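Local coordinates for protein beta-galacturonidase (Eisenbergiella tayi, PDB 6NCW) that hydrolyses beta-galacturonides as a family 2 glycoside hydrolase, and may also act on beta-glucuronides, at residues 271-275 with 303-308; 425-429 with 446-450; 460-466 with 504-510; 495-499 with 551-555. All blocks are in the same frame, centred on the assembly; numbering follows the deposited sequence.

Contact 1: 271-275 with 303-308; sequences RIKGF and LGANSI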
loop_
_atom_site.group_PDB
_atom_site.type_symbol
_atom_site.label_atom_id
_atom_site.label_comp_id
_atom_site.label_asym_id
_atom_site.label_seq_id
_atom_site.Cartn_x
_atom_site.Cartn_y
_atom_site.Cartn_z
ATOM N N ARG A 271 -15.189 29.881 -19.651
ATOM C CA ARG A 271 -14.038 28.985 -19.591
ATOM C C ARG A 271 -14.423 27.741 -18.788
ATOM O O ARG A 271 -14.804 27.846 -17.616
ATOM C CB ARG A 271 -12.822 29.658 -18.960
ATOM C CG ARG A 271 -11.636 28.700 -18.835
ATOM C CD ARG A 271 -10.498 29.242 -17.964
ATOM N NE ARG A 271 -9.823 30.378 -18.585
ATOM C CZ ARG A 271 -10.042 31.641 -18.241
ATOM N NH1 ARG A 271 -10.907 31.923 -17.276
ATOM N NH2 ARG A 271 -9.398 32.619 -18.860
ATOM N N ILE A 272 -14.318 26.576 -19.415
ATOM C CA ILE A 272 -14.654 25.305 -18.778
ATOM C C ILE A 272 -13.437 24.766 -18.029
ATOM O O ILE A 272 -12.378 24.541 -18.627
ATOM C CB ILE A 272 -15.164 24.292 -19.816
ATOM C CG1 ILE A 272 -16.466 24.797 -20.421
ATOM C CG2 ILE A 272 -15.418 22.925 -19.184
ATOM C CD1 ILE A 272 -17.567 24.977 -19.409
ATOM N N LYS A 273 -13.591 24.564 -16.714
ATOM C CA LYS A 273 -12.588 23.965 -15.825
ATOM C C LYS A 273 -13.232 22.710 -15.231
ATOM O O LYS A 273 -13.833 22.756 -14.162
ATOM C CB LYS A 273 -12.152 24.938 -14.711
ATOM C CG LYS A 273 -11.646 26.318 -15.195
ATOM C CD LYS A 273 -11.069 27.135 -14.040
ATOM C CE LYS A 273 -12.157 27.721 -13.155
ATOM N NZ LYS A 273 -11.717 27.954 -11.740
ATOM N N GLY A 274 -13.124 21.572 -15.918
ATOM C CA GLY A 274 -14.008 20.459 -15.671
ATOM C C GLY A 274 -13.329 19.159 -15.266
ATOM O O GLY A 274 -12.098 18.987 -15.359
ATOM N N PHE A 275 -14.179 18.227 -14.835
ATOM C CA PHE A 275 -13.824 16.843 -14.582
ATOM C C PHE A 275 -14.797 15.916 -15.284
ATOM O O PHE A 275 -16.019 16.115 -15.233
ATOM C CB PHE A 275 -13.806 16.523 -13.086
ATOM C CG PHE A 275 -12.510 16.869 -12.425
ATOM C CD1 PHE A 275 -11.428 16.006 -12.514
ATOM C CD2 PHE A 275 -12.370 18.059 -11.714
ATOM C CE1 PHE A 275 -10.209 16.336 -11.913
ATOM C CE2 PHE A 275 -11.170 18.386 -11.108
ATOM C CZ PHE A 275 -10.081 17.522 -11.209
ATOM N N LEU A 303 -10.868 21.446 -5.901
ATOM C CA LEU A 303 -9.897 21.434 -6.983
ATOM C C LEU A 303 -9.965 22.679 -7.870
ATOM O O LEU A 303 -9.069 22.870 -8.700
ATOM C CB LEU A 303 -10.094 20.173 -7.818
ATOM C CG LEU A 303 -9.490 18.915 -7.181
ATOM C CD1 LEU A 303 -10.193 17.641 -7.619
ATOM C CD2 LEU A 303 -7.988 18.836 -7.495
ATOM N N GLY A 304 -10.984 23.527 -7.710
ATOM C CA GLY A 304 -11.146 24.699 -8.543
ATOM C C GLY A 304 -12.024 24.521 -9.760
ATOM O O GLY A 304 -12.164 25.470 -10.544
ATOM N N ALA A 305 -12.652 23.359 -9.927
ATOM C CA ALA A 305 -13.452 23.103 -11.113
ATOM C C ALA A 305 -14.754 23.887 -11.078
ATOM O O ALA A 305 -15.279 24.237 -10.010
ATOM C CB ALA A 305 -13.755 21.608 -11.253
ATOM N N ASN A 306 -15.277 24.167 -12.265
ATOM C CA ASN A 306 -16.605 24.746 -12.359
ATOM C C ASN A 306 -17.543 23.869 -13.164
ATOM O O ASN A 306 -18.680 24.268 -13.414
ATOM C CB ASN A 306 -16.545 26.164 -12.950
ATOM C CG ASN A 306 -15.992 26.205 -14.367
ATOM O OD1 ASN A 306 -15.939 25.189 -15.066
ATOM N ND2 ASN A 306 -15.576 27.401 -14.803
ATOM N N SER A 307 -17.107 22.683 -13.581
ATOM C CA SER A 307 -17.946 21.920 -14.491
ATOM C C SER A 307 -17.654 20.425 -14.385
ATOM O O SER A 307 -16.539 20.008 -14.051
ATOM C CB SER A 307 -17.759 22.420 -15.924
ATOM O OG SER A 307 -18.680 21.799 -16.799
ATOM N N ILE A 308 -18.681 19.627 -14.659
ATOM C CA ILE A 308 -18.582 18.174 -14.683
ATOM C C ILE A 308 -19.184 17.663 -15.988
ATOM O O ILE A 308 -20.151 18.227 -16.508
ATOM C CB ILE A 308 -19.284 17.534 -13.469
ATOM C CG1 ILE A 308 -18.473 17.793 -12.213
ATOM C CG2 ILE A 308 -19.504 16.041 -13.676
ATOM C CD1 ILE A 308 -19.228 17.497 -10.971
#
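Phe275, Lys273 and Asn306 carry most of this contact between the first and second strands of the TIM barrel. The Phe275 ring stands across the Leu303 side chain at about a right angle, CZ lying 3.6 Å from Leu303 CD1, while Ala305 CB meets the ring edge near CD2. Lys273 crosses Asn306 and bends at its third torsion (chi3 -76°), which brings NZ back to Gly304 O at 2.8 Å, in the carbonyl plane; Tyr552 O and Leu555 O also accept from this ammonium group. Asn306 uses both ends of its amide: ND2 donates to Arg271 O at 3.0 Å, close to straight and in the amide plane, and OD1 receives Lys273 N from above its carbonyl plane. Asn557 OD1 is a further partner of ND2. Asn306 N returns a bond to Lys273 O at 2.8 Å; after a weak bond from Ser307 N to Lys273 O, Phe275 N to Ser307 O continues the parallel pairing. Gly304, with positive phi, ends helix 290-302 in a Schellman motif. The whole is a beta-alpha-beta crossover; strand 504-509 flanks 268-276 on its other edge, and helix 544-553 packs on Phe275, Leu303 and Ala305.

Contact 2: 425-429 with 446-450; sequences VSYNI and LYQWI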
loop_
_atom_site.group_PDB
_atom_site.type_symbol
_atom_site.label_atom_id
_atom_site.label_comp_id
_atom_site.label_asym_id
_atom_site.label_seq_id
_atom_site.Cartn_x
_atom_site.Cartn_y
_atom_site.Cartn_z
ATOM N N VAL A 425 -17.149 21.672 -31.200
ATOM C CA VAL A 425 -16.252 20.568 -31.548
ATOM C C VAL A 425 -15.492 20.140 -30.300
ATOM O O VAL A 425 -14.889 20.977 -29.619
ATOM C CB VAL A 425 -15.265 20.980 -32.651
ATOM C CG1 VAL A 425 -14.375 19.797 -33.009
ATOM C CG2 VAL A 425 -15.999 21.539 -33.875
ATOM N N SER A 426 -15.495 18.841 -30.005
ATOM C CA SER A 426 -14.861 18.333 -28.792
ATOM C C SER A 426 -13.987 17.132 -29.104
ATOM O O SER A 426 -14.368 16.264 -29.897
ATOM C CB SER A 426 -15.916 17.947 -27.750
ATOM O OG SER A 426 -16.744 19.052 -27.489
ATOM N N TYR A 427 -12.816 17.078 -28.468
ATOM C CA TYR A 427 -11.852 16.019 -28.723
ATOM C C TYR A 427 -11.279 15.457 -27.428
ATOM O O TYR A 427 -10.998 16.196 -26.486
ATOM C CB TYR A 427 -10.739 16.532 -29.620
ATOM C CG TYR A 427 -10.985 16.158 -31.064
ATOM C CD1 TYR A 427 -11.649 17.020 -31.939
ATOM C CD2 TYR A 427 -10.588 14.924 -31.540
ATOM C CE1 TYR A 427 -11.883 16.651 -33.278
ATOM C CE2 TYR A 427 -10.810 14.550 -32.856
ATOM C CZ TYR A 427 -11.451 15.403 -33.719
ATOM O OH TYR A 427 -11.648 14.975 -35.019
ATOM N N ASN A 428 -11.169 14.135 -27.377
ATOM C CA ASN A 428 -10.434 13.424 -26.336
ATOM C C ASN A 428 -9.008 13.190 -26.827
ATOM O O ASN A 428 -8.807 12.566 -27.877
ATOM C CB ASN A 428 -11.106 12.088 -26.025
ATOM C CG ASN A 428 -12.558 12.251 -25.629
ATOM O OD1 ASN A 428 -12.981 13.340 -25.231
ATOM N ND2 ASN A 428 -13.331 11.170 -25.718
ATOM N N ILE A 429 -8.024 13.690 -26.092
ATOM C CA ILE A 429 -6.623 13.529 -26.490
ATOM C C ILE A 429 -5.808 13.126 -25.274
ATOM O O ILE A 429 -6.057 13.605 -24.159
ATOM C CB ILE A 429 -6.021 14.808 -27.130
ATOM C CG1 ILE A 429 -5.943 15.948 -26.119
ATOM C CG2 ILE A 429 -6.791 15.213 -28.392
ATOM C CD1 ILE A 429 -5.203 17.195 -26.643
ATOM N N LEU A 446 -3.908 19.202 -34.142
ATOM C CA LEU A 446 -5.343 18.908 -34.182
ATOM C C LEU A 446 -6.166 20.170 -34.425
ATOM O O LEU A 446 -7.092 20.172 -35.246
ATOM C CB LEU A 446 -5.780 18.237 -32.882
ATOM C CG LEU A 446 -7.298 18.022 -32.712
ATOM C CD1 LEU A 446 -7.900 17.132 -33.814
ATOM C CD2 LEU A 446 -7.604 17.449 -31.320
ATOM N N TYR A 447 -5.845 21.255 -33.717
ATOM C CA TYR A 447 -6.652 22.469 -33.829
ATOM C C TYR A 447 -6.578 23.055 -35.235
ATOM O O TYR A 447 -7.604 23.407 -35.829
ATOM C CB TYR A 447 -6.215 23.511 -32.801
ATOM C CG TYR A 447 -7.171 24.673 -32.784
ATOM C CD1 TYR A 447 -8.452 24.531 -32.253
ATOM C CD2 TYR A 447 -6.826 25.895 -33.354
ATOM C CE1 TYR A 447 -9.346 25.578 -32.253
ATOM C CE2 TYR A 447 -7.721 26.954 -33.361
ATOM C CZ TYR A 447 -8.976 26.788 -32.815
ATOM O OH TYR A 447 -9.870 27.834 -32.828
ATOM N N GLN A 448 -5.367 23.146 -35.785
ATOM C CA GLN A 448 -5.186 23.664 -37.136
ATOM C C GLN A 448 -5.934 22.820 -38.161
ATOM O O GLN A 448 -6.607 23.360 -39.042
ATOM C CB GLN A 448 -3.694 23.732 -37.462
ATOM C CG GLN A 448 -3.148 25.143 -37.588
ATOM C CD GLN A 448 -3.228 25.948 -36.297
ATOM O OE1 GLN A 448 -2.433 25.740 -35.371
ATOM N NE2 GLN A 448 -4.178 26.889 -36.237
ATOM N N TRP A 449 -5.848 21.496 -38.051
ATOM C CA TRP A 449 -6.621 20.644 -38.946
ATOM C C TRP A 449 -8.114 20.937 -38.845
ATOM O O TRP A 449 -8.807 20.992 -39.867
ATOM C CB TRP A 449 -6.368 19.166 -38.648
ATOM C CG TRP A 449 -7.256 18.304 -39.469
ATOM C CD1 TRP A 449 -7.035 17.878 -40.750
ATOM C CD2 TRP A 449 -8.539 17.777 -39.088
ATOM N NE1 TRP A 449 -8.093 17.116 -41.183
ATOM C CE2 TRP A 449 -9.030 17.039 -40.183
ATOM C CE3 TRP A 449 -9.308 17.846 -37.922
ATOM C CZ2 TRP A 449 -10.253 16.374 -40.148
ATOM C CZ3 TRP A 449 -10.533 17.184 -37.893
ATOM C CH2 TRP A 449 -10.991 16.462 -38.996
ATOM N N ILE A 450 -8.639 21.099 -37.621
ATOM C CA ILE A 450 -10.059 21.403 -37.484
ATOM C C ILE A 450 -10.388 22.707 -38.200
ATOM O O ILE A 450 -11.392 22.793 -38.914
ATOM C CB ILE A 450 -10.475 21.455 -36.002
ATOM C CG1 ILE A 450 -10.485 20.055 -35.380
ATOM C CG2 ILE A 450 -11.849 22.044 -35.864
ATOM C CD1 ILE A 450 -10.524 20.089 -33.863
#
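Tyr427 reaches from its strand across to Leu446, Trp449 and Ile450 of the helix that follows it in the TIM barrel. Its CB starts the contact 3.7 Å from Leu446 CD2, and CG lies 3.6 Å from the same methyl. Farther out, CD1 and CE1 run alongside Ile450 CD1, with CE1 at 3.7 Å, the tyrosine and isoleucine pointing opposite ways as they pass. CE2 and CZ lie under the second methyl of the leucine, Leu446 CD1, which sits over the ring centre 3.9 Å from the centroid and only 6° off the normal, a CH-pi contact. At the tip, OH comes 3.8 Å from Trp449 CZ3, the two side chains being roughly perpendicular; the tyrosine OH is hydrogen-bonded to Arg412 O. Leu446 places its fork over the ring by having CG anti to the backbone N (chi1 173°), and its CD2 also touches Ile429 CG2. Val425 CG1 meets Ile450 CD1 at 4.0 Å. Strand and helix run roughly antiparallel, their directions 149° apart, as in the first half of a beta-alpha-beta unit. Methyl and ring packing joins them, and the one phenol involved is satisfied by a backbone carbonyl.

Contact 3: 460-466 with 504-510; sequences PFLITEI and CSGVYIW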
loop_
_atom_site.group_PDB
_atom_site.type_symbol
_atom_site.label_atom_id
_atom_site.label_comp_id
_atom_site.label_asym_id
_atom_site.label_seq_id
_atom_site.Cartn_x
_atom_site.Cartn_y
_atom_site.Cartn_z
ATOM N N PRO A 460 -16.770 26.834 -31.387
ATOM C CA PRO A 460 -16.089 26.635 -30.101
ATOM C C PRO A 460 -15.484 25.239 -30.025
ATOM O O PRO A 460 -15.990 24.292 -30.624
ATOM C CB PRO A 460 -17.210 26.817 -29.073
ATOM C CG PRO A 460 -18.254 27.613 -29.786
ATOM C CD PRO A 460 -18.191 27.172 -31.207
ATOM N N PHE A 461 -14.399 25.117 -29.264
ATOM C CA PHE A 461 -13.601 23.897 -29.201
ATOM C C PHE A 461 -13.316 23.576 -27.743
ATOM O O PHE A 461 -12.849 24.444 -26.996
ATOM C CB PHE A 461 -12.297 24.078 -30.012
ATOM C CG PHE A 461 -11.293 22.932 -29.886
ATOM C CD1 PHE A 461 -11.518 21.708 -30.503
ATOM C CD2 PHE A 461 -10.101 23.112 -29.203
ATOM C CE1 PHE A 461 -10.589 20.671 -30.408
ATOM C CE2 PHE A 461 -9.166 22.084 -29.110
ATOM C CZ PHE A 461 -9.415 20.868 -29.709
ATOM N N LEU A 462 -13.596 22.334 -27.342
ATOM C CA LEU A 462 -13.319 21.835 -25.996
ATOM C C LEU A 462 -12.441 20.592 -26.082
ATOM O O LEU A 462 -12.590 19.793 -27.011
ATOM C CB LEU A 462 -14.621 21.483 -25.250
ATOM C CG LEU A 462 -15.507 22.610 -24.730
ATOM C CD1 LEU A 462 -16.840 22.064 -24.259
ATOM C CD2 LEU A 462 -14.785 23.367 -23.607
ATOM N N ILE A 463 -11.517 20.446 -25.131
ATOM C CA ILE A 463 -10.863 19.167 -24.849
ATOM C C ILE A 463 -11.731 18.433 -23.826
ATOM O O ILE A 463 -11.777 18.810 -22.650
ATOM C CB ILE A 463 -9.436 19.352 -24.314
ATOM C CG1 ILE A 463 -8.536 20.034 -25.356
ATOM C CG2 ILE A 463 -8.851 17.988 -23.880
ATOM C CD1 ILE A 463 -8.520 19.319 -26.693
ATOM N N THR A 464 -12.436 17.398 -24.267
ATOM C CA THR A 464 -13.381 16.725 -23.390
ATOM C C THR A 464 -12.745 15.597 -22.589
ATOM O O THR A 464 -13.392 15.087 -21.664
ATOM C CB THR A 464 -14.581 16.191 -24.193
ATOM O OG1 THR A 464 -14.150 15.727 -25.482
ATOM C CG2 THR A 464 -15.608 17.299 -24.352
ATOM N N GLU A 465 -11.499 15.224 -22.905
ATOM C CA GLU A 465 -10.687 14.300 -22.107
ATOM C C GLU A 465 -9.220 14.632 -22.315
ATOM O O GLU A 465 -8.791 14.767 -23.458
ATOM C CB GLU A 465 -10.918 12.828 -22.499
ATOM C CG GLU A 465 -12.229 12.254 -21.994
ATOM C CD GLU A 465 -12.533 10.858 -22.528
ATOM O OE1 GLU A 465 -13.744 10.559 -22.648
ATOM O OE2 GLU A 465 -11.587 10.073 -22.818
ATOM N N ILE A 466 -8.484 14.794 -21.215
ATOM C CA ILE A 466 -7.027 14.720 -21.186
ATOM C C ILE A 466 -6.621 14.265 -19.783
ATOM O O ILE A 466 -7.272 14.610 -18.793
ATOM C CB ILE A 466 -6.392 16.086 -21.567
ATOM C CG1 ILE A 466 -4.896 15.955 -21.864
ATOM C CG2 ILE A 466 -6.624 17.121 -20.468
ATOM C CD1 ILE A 466 -4.359 17.121 -22.727
ATOM N N CYS A 504 -9.681 27.632 -27.700
ATOM C CA CYS A 504 -10.152 26.526 -26.881
ATOM C C CYS A 504 -10.881 27.086 -25.669
ATOM O O CYS A 504 -10.322 27.896 -24.931
ATOM C CB CYS A 504 -8.983 25.631 -26.447
ATOM S SG CYS A 504 -9.425 24.264 -25.309
ATOM N N SER A 505 -12.130 26.655 -25.469
ATOM C CA SER A 505 -12.918 27.168 -24.358
ATOM C C SER A 505 -12.607 26.496 -23.026
ATOM O O SER A 505 -13.074 26.994 -21.993
ATOM C CB SER A 505 -14.410 27.026 -24.650
ATOM O OG SER A 505 -14.793 27.948 -25.653
ATOM N N GLY A 506 -11.842 25.399 -23.016
ATOM C CA GLY A 506 -11.475 24.759 -21.768
ATOM C C GLY A 506 -11.347 23.253 -21.934
ATOM O O GLY A 506 -11.177 22.752 -23.044
ATOM N N VAL A 507 -11.459 22.548 -20.802
ATOM C CA VAL A 507 -11.000 21.164 -20.689
ATOM C C VAL A 507 -11.821 20.430 -19.631
ATOM O O VAL A 507 -12.216 21.015 -18.614
ATOM C CB VAL A 507 -9.489 21.113 -20.330
ATOM C CG1 VAL A 507 -9.219 21.889 -19.040
ATOM C CG2 VAL A 507 -9.024 19.665 -20.140
ATOM N N TYR A 508 -12.072 19.131 -19.868
ATOM C CA TYR A 508 -12.471 18.193 -18.821
ATOM C C TYR A 508 -11.343 17.197 -18.625
ATOM O O TYR A 508 -10.994 16.451 -19.547
ATOM C CB TYR A 508 -13.767 17.439 -19.137
ATOM C CG TYR A 508 -14.988 18.301 -19.164
ATOM C CD1 TYR A 508 -15.489 18.783 -20.373
ATOM C CD2 TYR A 508 -15.649 18.648 -17.985
ATOM C CE1 TYR A 508 -16.611 19.600 -20.412
ATOM C CE2 TYR A 508 -16.780 19.452 -18.015
ATOM C CZ TYR A 508 -17.249 19.937 -19.232
ATOM O OH TYR A 508 -18.366 20.742 -19.277
ATOM N N ILE A 509 -10.780 17.194 -17.421
ATOM C CA ILE A 509 -9.796 16.187 -17.059
ATOM C C ILE A 509 -10.438 14.805 -17.050
ATOM O O ILE A 509 -11.526 14.598 -16.488
ATOM C CB ILE A 509 -9.176 16.530 -15.696
ATOM C CG1 ILE A 509 -8.281 17.774 -15.843
ATOM C CG2 ILE A 509 -8.337 15.363 -15.189
ATOM C CD1 ILE A 509 -7.951 18.464 -14.561
ATOM N N TRP A 510 -9.761 13.847 -17.669
ATOM C CA TRP A 510 -10.082 12.440 -17.489
ATOM C C TRP A 510 -9.125 11.914 -16.428
ATOM O O TRP A 510 -7.928 11.782 -16.699
ATOM C CB TRP A 510 -9.939 11.639 -18.789
ATOM C CG TRP A 510 -10.295 10.210 -18.513
ATOM C CD1 TRP A 510 -9.475 9.240 -18.001
ATOM C CD2 TRP A 510 -11.611 9.613 -18.616
ATOM N NE1 TRP A 510 -10.185 8.071 -17.812
ATOM C CE2 TRP A 510 -11.496 8.276 -18.179
ATOM C CE3 TRP A 510 -12.862 10.084 -19.049
ATOM C CZ2 TRP A 510 -12.585 7.392 -18.172
ATOM C CZ3 TRP A 510 -13.945 9.206 -19.045
ATOM C CH2 TRP A 510 -13.794 7.871 -18.601
HETATM O O HOH W 1 -13.763 27.669 -28.113
#
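Val507 CG2 and Ile466 CG2, 3.5 Å apart, form the apolar centre of this pair of neighbouring parallel strands in the TIM barrel, linked by a beta-alpha-beta crossover through helix 484-500. Ile463 CG2 approaches the same valine methyl obliquely. Toward the start of the strands Cys504 CB lies at the edge of the Phe461 ring, with SG in an oblique sulfur-aromatic contact. On the other face of the sheet Leu462 CD2 packs on Gly506 N and Ser505 CB. The backbones are joined by Ser505 N to Phe461 O, Ile463 N to Gly506 O and Tyr508 N to Ile463 O, the last at 2.8 Å. Ile466 N to Tyr508 O is weak, whereas Trp510 N reaches Ile466 O at 2.8 Å from above its carbonyl plane. A water accepts from both Phe461 N and Ser505 OG. At the polar edge is Glu465, a residue that binds galacturonate. Trp510 has CG anti to its backbone N (chi1 -180°), which lays the indole along the extended glutamate chain. OE2 is hydrogen-bonded to Tyr430 OH, and OE1 forms a salt bridge with Arg309 and bonds a glycerol; Trp510 NE1 donates to Asn530, another galacturonate-binding residue. The carboxylate and indole planes stand 39° apart, with Glu465 CD 3.6 Å from Trp510 CE3 and OE2 over one face of the indole, offset toward its rim.

Contact 4: 495-499 with 551-555; sequences LQAVF and SYRSL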
loop_
_atom_site.group_PDB
_atom_site.type_symbol
_atom_site.label_atom_id
_atom_site.label_comp_id
_atom_site.label_asym_id
_atom_site.label_seq_id
_atom_site.Cartn_x
_atom_site.Cartn_y
_atom_site.Cartn_z
ATOM N N LEU A 495 -2.410 20.648 -18.773
ATOM C CA LEU A 495 -3.299 21.757 -18.450
ATOM C C LEU A 495 -2.719 23.074 -18.948
ATOM O O LEU A 495 -3.454 23.941 -19.448
ATOM C CB LEU A 495 -3.557 21.808 -16.938
ATOM C CG LEU A 495 -4.459 20.686 -16.361
ATOM C CD1 LEU A 495 -4.541 20.769 -14.852
ATOM C CD2 LEU A 495 -5.882 20.715 -16.934
ATOM N N GLN A 496 -1.401 23.239 -18.815
ATOM C CA GLN A 496 -0.744 24.434 -19.328
ATOM C C GLN A 496 -1.010 24.603 -20.823
ATOM O O GLN A 496 -1.300 25.711 -21.284
ATOM C CB GLN A 496 0.754 24.361 -19.015
ATOM C CG GLN A 496 1.670 25.150 -19.932
ATOM C CD GLN A 496 1.526 26.662 -19.806
ATOM O OE1 GLN A 496 1.233 27.191 -18.723
ATOM N NE2 GLN A 496 1.736 27.372 -20.928
ATOM N N ALA A 497 -1.008 23.507 -21.582
ATOM C CA ALA A 497 -1.227 23.625 -23.019
ATOM C C ALA A 497 -2.680 23.975 -23.344
ATOM O O ALA A 497 -2.929 24.876 -24.150
ATOM C CB ALA A 497 -0.800 22.347 -23.735
ATOM N N VAL A 498 -3.657 23.281 -22.737
ATOM C CA VAL A 498 -5.054 23.512 -23.114
ATOM C C VAL A 498 -5.474 24.944 -22.787
ATOM O O VAL A 498 -6.155 25.598 -23.579
ATOM C CB VAL A 498 -6.003 22.475 -22.455
ATOM C CG1 VAL A 498 -5.659 21.062 -22.912
ATOM C CG2 VAL A 498 -5.939 22.545 -20.940
ATOM N N PHE A 499 -5.059 25.462 -21.632
ATOM C CA PHE A 499 -5.439 26.812 -21.237
ATOM C C PHE A 499 -4.702 27.906 -22.006
ATOM O O PHE A 499 -5.115 29.065 -21.932
ATOM C CB PHE A 499 -5.225 26.981 -19.731
ATOM C CG PHE A 499 -6.267 26.286 -18.904
ATOM C CD1 PHE A 499 -7.618 26.475 -19.174
ATOM C CD2 PHE A 499 -5.907 25.419 -17.895
ATOM C CE1 PHE A 499 -8.602 25.820 -18.430
ATOM C CE2 PHE A 499 -6.889 24.751 -17.140
ATOM C CZ PHE A 499 -8.240 24.968 -17.406
ATOM N N SER A 551 -3.645 24.790 -10.888
ATOM C CA SER A 551 -4.037 25.275 -12.207
ATOM C C SER A 551 -5.449 25.855 -12.194
ATOM O O SER A 551 -5.663 26.991 -12.629
ATOM C CB SER A 551 -3.937 24.155 -13.237
ATOM O OG SER A 551 -4.492 24.576 -14.469
ATOM N N TYR A 552 -6.427 25.088 -11.693
ATOM C CA TYR A 552 -7.818 25.522 -11.794
ATOM C C TYR A 552 -8.117 26.706 -10.874
ATOM O O TYR A 552 -8.970 27.538 -11.195
ATOM C CB TYR A 552 -8.762 24.365 -11.472
ATOM C CG TYR A 552 -9.044 23.386 -12.602
ATOM C CD1 TYR A 552 -8.332 23.421 -13.796
ATOM C CD2 TYR A 552 -10.040 22.432 -12.465
ATOM C CE1 TYR A 552 -8.609 22.522 -14.831
ATOM C CE2 TYR A 552 -10.317 21.528 -13.481
ATOM C CZ TYR A 552 -9.607 21.576 -14.662
ATOM O OH TYR A 552 -9.909 20.673 -15.669
ATOM N N ARG A 553 -7.466 26.777 -9.714
ATOM C CA ARG A 553 -7.673 27.906 -8.812
ATOM C C ARG A 553 -7.039 29.199 -9.321
ATOM O O ARG A 553 -7.350 30.273 -8.800
ATOM C CB ARG A 553 -7.117 27.569 -7.433
ATOM C CG ARG A 553 -7.909 26.518 -6.691
ATOM C CD ARG A 553 -8.520 27.185 -5.511
ATOM N NE ARG A 553 -8.591 26.336 -4.339
ATOM C CZ ARG A 553 -9.739 25.940 -3.806
ATOM N NH1 ARG A 553 -10.884 26.323 -4.375
ATOM N NH2 ARG A 553 -9.739 25.158 -2.724
ATOM N N SER A 554 -6.171 29.133 -10.323
ATOM C CA SER A 554 -5.554 30.328 -10.874
ATOM C C SER A 554 -6.361 30.925 -12.023
ATOM O O SER A 554 -5.879 31.836 -12.703
ATOM C CB SER A 554 -4.139 30.010 -11.346
ATOM O OG SER A 554 -4.175 29.208 -12.509
ATOM N N LEU A 555 -7.562 30.422 -12.270
ATOM C CA LEU A 555 -8.318 30.859 -13.426
ATOM C C LEU A 555 -9.757 31.051 -13.003
ATOM O O LEU A 555 -10.252 30.353 -12.115
ATOM C CB LEU A 555 -8.221 29.851 -14.577
ATOM C CG LEU A 555 -6.890 29.783 -15.333
ATOM C CD1 LEU A 555 -6.865 28.540 -16.174
ATOM C CD2 LEU A 555 -6.692 31.002 -16.213
#
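Leu495 opens this contact between two outer helices of the TIM barrel, 484-500 and 544-553, by dividing its methyls between two residues. CD1 lies 3.8 Å from Ser551 CB, and CD2 is 3.9 Å from Tyr552 CE1, the leucine lying crosswise to the tyrosine. One helical turn on, Phe499 N bonds to Leu495 O, and the two side chains meet the same partner helix. Phe499 carries the largest share of the packing: its CG is anti to the carbonyl carbon (chi1 -75°), which sends the ring across to the other segment. There CE2 approaches Ser551 OG, and CZ lies 3.6 Å from Tyr552 CE1. The two aromatic rings touch by their edges alone, with planes 76° apart. Tyr552 OH itself bonds to Gly274 O, so the residue touching these helix side chains is also tied to the barrel strand 268-276. Behind the Phe499 ring, Val498 CG2 backs the face opposite that covered by Leu555, offset toward the rim. Past the end of helix 544-553, Ser554 OG and N both reach Ser551 O from the same face of its plane. Leu555, beyond the helix end, lays CD1 on one face of the Phe499 ring, above its centre, 3.5 Å from the centroid and 10° off the normal, in a CH-pi contact.

From the N terminus, contact 1 closes first, across helix 290-302, and joins strands 268-276 and 307-309 at the start of the barrel. Contact 2 follows in series, a short closure packing strand 425-428 on helix 439-453. Contact 3 comes next and spans helix 484-500; Tyr427 O and Asn428 OD1 bond to Thr464, so it continues the sheet from contact 2. Contact 4 crosses contact 3, since 495-499 lies between the segments of 3 and 551-555 beyond both. Ile272 N bonds to Ser505 O, which brings the last barrel strand, 504-509, back to the first; separately, Tyr508 OH reaches Ser307 OG on strand 307-309. Tyr552 then ties contact 4 to contact 1.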